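Local coordinates for protein oxygen-independent coproporphyrinogen III oxidase (Escherichia coli, PDB 1OLT) that catalyses the anaerobic oxidative decarboxylation of two propionate groups of coproporphyrinogen III to vinyl groups, using S-adenosylmethionine and a [4Fe-4S] cluster, in heme biosynthesis, at residues Leu126-Leu129 with Leu130-Phe134. Residues are numbered along the deposited sequence; the frame is centred on the assembly and turned at random.
Sequences LMKL and LRENF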
ATOM      1  N   LEU A 126     -12.271  18.569  -4.556  1.00 12.15           N
ATOM      2  CA  LEU A 126     -11.373  18.072  -3.574  1.00 11.48           C
ATOM      3  C   LEU A 126      -9.968  18.554  -3.767  1.00 12.46           C
ATOM      4  O   LEU A 126      -9.311  18.918  -2.781  1.00 12.45           O
ATOM      5  CB  LEU A 126     -11.444  16.556  -3.492  1.00 11.77           C
ATOM      6  CG  LEU A 126     -10.564  15.872  -2.460  1.00  9.41           C
ATOM      7  CD1 LEU A 126     -10.734  16.425  -1.047  1.00  9.41           C
ATOM      8  CD2 LEU A 126     -10.840  14.439  -2.479  1.00 12.33           C
ATOM      9  N   MET A 127      -9.465  18.519  -5.016  0.70 12.43           N
ATOM     10  CA  MET A 127      -8.123  18.995  -5.272  0.70 12.37           C
ATOM     11  C   MET A 127      -7.948  20.457  -4.865  0.70 12.22           C
ATOM     12  O   MET A 127      -6.939  20.863  -4.333  0.70 12.74           O
ATOM     13  CB  MET A 127      -7.745  18.833  -6.728  0.70 12.08           C
ATOM     14  CG  MET A 127      -7.390  17.468  -7.106  0.70 12.69           C
ATOM     15  SD  MET A 127      -6.009  16.810  -6.074  0.70 14.29           S
ATOM     16  CE  MET A 127      -4.960  18.133  -6.024  0.70 16.40           C
ATOM     17  N   LYS A 128      -8.968  21.257  -5.153  0.50 12.99           N
ATOM     18  CA  LYS A 128      -8.979  22.679  -4.838  0.50 13.01           C
ATOM     19  C   LYS A 128      -8.937  22.892  -3.324  0.50 13.47           C
ATOM     20  O   LYS A 128      -8.185  23.746  -2.837  0.50 13.34           O
ATOM     21  CB  LYS A 128     -10.206  23.377  -5.485  0.50 12.70           C
ATOM     22  CG  LYS A 128     -10.366  24.883  -5.156  0.50 13.14           C
ATOM     23  CD  LYS A 128     -11.662  25.479  -5.767  0.50 12.54           C
ATOM     24  CE  LYS A 128     -11.794  26.980  -5.464  0.50 13.49           C
ATOM     25  NZ  LYS A 128     -12.271  27.727  -6.683  0.50 14.83           N
ATOM     26  N   LEU A 129      -9.700  22.109  -2.574  1.00 14.11           N
ATOM     27  CA  LEU A 129      -9.649  22.181  -1.097  1.00 14.51           C
ATOM     28  C   LEU A 129      -8.223  21.882  -0.568  1.00 13.78           C
ATOM     29  O   LEU A 129      -7.732  22.533   0.349  1.00 13.89           O
ATOM     30  CB  LEU A 129     -10.576  21.159  -0.468  1.00 14.86           C
ATOM     31  CG  LEU A 129     -12.050  21.521  -0.493  1.00 17.03           C
ATOM     32  CD1 LEU A 129     -12.837  20.297  -0.113  1.00 15.22           C
ATOM     33  CD2 LEU A 129     -12.295  22.678   0.445  1.00 18.45           C
ATOM     34  N   LEU A 130      -7.592  20.899  -1.165  1.00 12.93           N
ATOM     35  CA  LEU A 130      -6.258  20.434  -0.730  1.00 12.08           C
ATOM     36  C   LEU A 130      -5.228  21.515  -1.076  1.00 12.61           C
ATOM     37  O   LEU A 130      -4.426  21.862  -0.219  1.00 12.33           O
ATOM     38  CB  LEU A 130      -5.923  19.068  -1.386  1.00 11.32           C
ATOM     39  CG  LEU A 130      -6.709  17.914  -0.824  1.00 10.41           C
ATOM     40  CD1 LEU A 130      -6.596  16.672  -1.700  1.00 12.45           C
ATOM     41  CD2 LEU A 130      -6.334  17.618   0.653  1.00 12.81           C
ATOM     42  N   ARG A 131      -5.237  22.023  -2.322  1.00 12.69           N
ATOM     43  CA  ARG A 131      -4.274  23.013  -2.818  1.00 14.03           C
ATOM     44  C   ARG A 131      -4.393  24.339  -2.097  1.00 14.00           C
ATOM     45  O   ARG A 131      -3.416  25.011  -1.939  1.00 12.11           O
ATOM     46  CB  ARG A 131      -4.438  23.367  -4.334  1.00 14.66           C
ATOM     47  CG  ARG A 131      -3.972  22.226  -5.232  1.00 19.48           C
ATOM     48  CD  ARG A 131      -3.766  22.584  -6.715  1.00 22.34           C
ATOM     49  NE  ARG A 131      -3.403  21.364  -7.474  1.00 25.94           N
ATOM     50  CZ  ARG A 131      -2.164  20.834  -7.632  1.00 27.82           C
ATOM     51  NH1 ARG A 131      -1.050  21.363  -7.081  1.00 26.55           N
ATOM     52  NH2 ARG A 131      -2.055  19.737  -8.373  1.00 29.36           N
ATOM     53  N   GLU A 132      -5.595  24.710  -1.715  1.00 13.31           N
ATOM     54  CA  GLU A 132      -5.776  25.973  -1.034  1.00 15.11           C
ATOM     55  C   GLU A 132      -5.501  25.875   0.432  1.00 14.18           C
ATOM     56  O   GLU A 132      -5.351  26.896   1.048  1.00 14.69           O
ATOM     57  CB  GLU A 132      -7.204  26.521  -1.254  1.00 16.07           C
ATOM     58  CG  GLU A 132      -7.333  26.976  -2.702  1.00 20.35           C
ATOM     59  CD  GLU A 132      -8.678  27.635  -3.005  1.00 25.82           C
ATOM     60  OE1 GLU A 132      -9.639  27.442  -2.209  1.00 26.66           O
ATOM     61  OE2 GLU A 132      -8.734  28.285  -4.072  1.00 27.25           O
ATOM     62  N   ASN A 133      -5.454  24.679   1.009  1.00 12.02           N
ATOM     63  CA  ASN A 133      -5.237  24.555   2.443  1.00 12.60           C
ATOM     64  C   ASN A 133      -3.880  23.988   2.870  1.00 12.75           C
ATOM     65  O   ASN A 133      -3.537  24.074   4.039  1.00 12.20           O
ATOM     66  CB  ASN A 133      -6.363  23.742   3.072  1.00 12.24           C
ATOM     67  CG  ASN A 133      -7.615  24.570   3.190  1.00 15.04           C
ATOM     68  OD1 ASN A 133      -7.660  25.410   4.028  1.00 15.98           O
ATOM     69  ND2 ASN A 133      -8.611  24.371   2.277  1.00  7.54           N
ATOM     70  N   PHE A 134      -3.146  23.423   1.918  1.00 13.06           N
ATOM     71  CA  PHE A 134      -1.782  22.945   2.128  1.00 14.40           C
ATOM     72  C   PHE A 134      -0.912  23.519   1.021  1.00 14.76           C
ATOM     73  O   PHE A 134      -1.396  23.771  -0.102  1.00 15.65           O
ATOM     74  CB  PHE A 134      -1.704  21.391   2.060  1.00 13.24           C
ATOM     75  CG  PHE A 134      -2.532  20.671   3.097  1.00 12.87           C
ATOM     76  CD1 PHE A 134      -2.028  20.408   4.339  1.00 11.98           C
ATOM     77  CD2 PHE A 134      -3.821  20.214   2.794  1.00 13.93           C
ATOM     78  CE1 PHE A 134      -2.761  19.708   5.267  1.00 11.42           C
ATOM     79  CE2 PHE A 134      -4.560  19.527   3.706  1.00 13.39           C
ATOM     80  CZ  PHE A 134      -4.038  19.265   4.943  1.00 15.27           C
TER
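Leu129 O, in helix 120-133 of the radical SAM core, is gripped twice by Asn133. The amide ND2 of Asn133 lies 2.8 Å from Leu129 O, in the carbonyl plane on a lone pair, with an N-H...O angle of 159°; the backbone N of Asn133 adds a weak bond to the same oxygen, bent to 123°. With CG beside its own backbone N (chi1 -76°), the amide folds back over the preceding turn. Replacing Asn133 by alanine removes the amide, and Leu129 O would probably lose its stronger, in-plane donor and keep the weak backbone bond. Upstream, i to i+4 bonds run from Leu130 N to Leu126 O, Arg131 N to Met127 O (2.9 Å) and Glu132 N to Lys128 O. Inward, Leu126 CG meets Leu130 CD1 at 4.1 Å, and both leucines pack on Trp110, joining the helix to strand 105-112, which pairs in parallel with strands 53-62 and 140-146. On the exposed side, in one of two Lys128 conformers, Lys128 NZ stays 4.4 Å from Glu132 OE2, beyond a salt bridge. Tentatively, one of two Met127 conformers brings CE obliquely to the Arg131 guanidinium, which makes a cation-pi contact with Phe136 while its NH2 hydrogen-bonds Glu162 O.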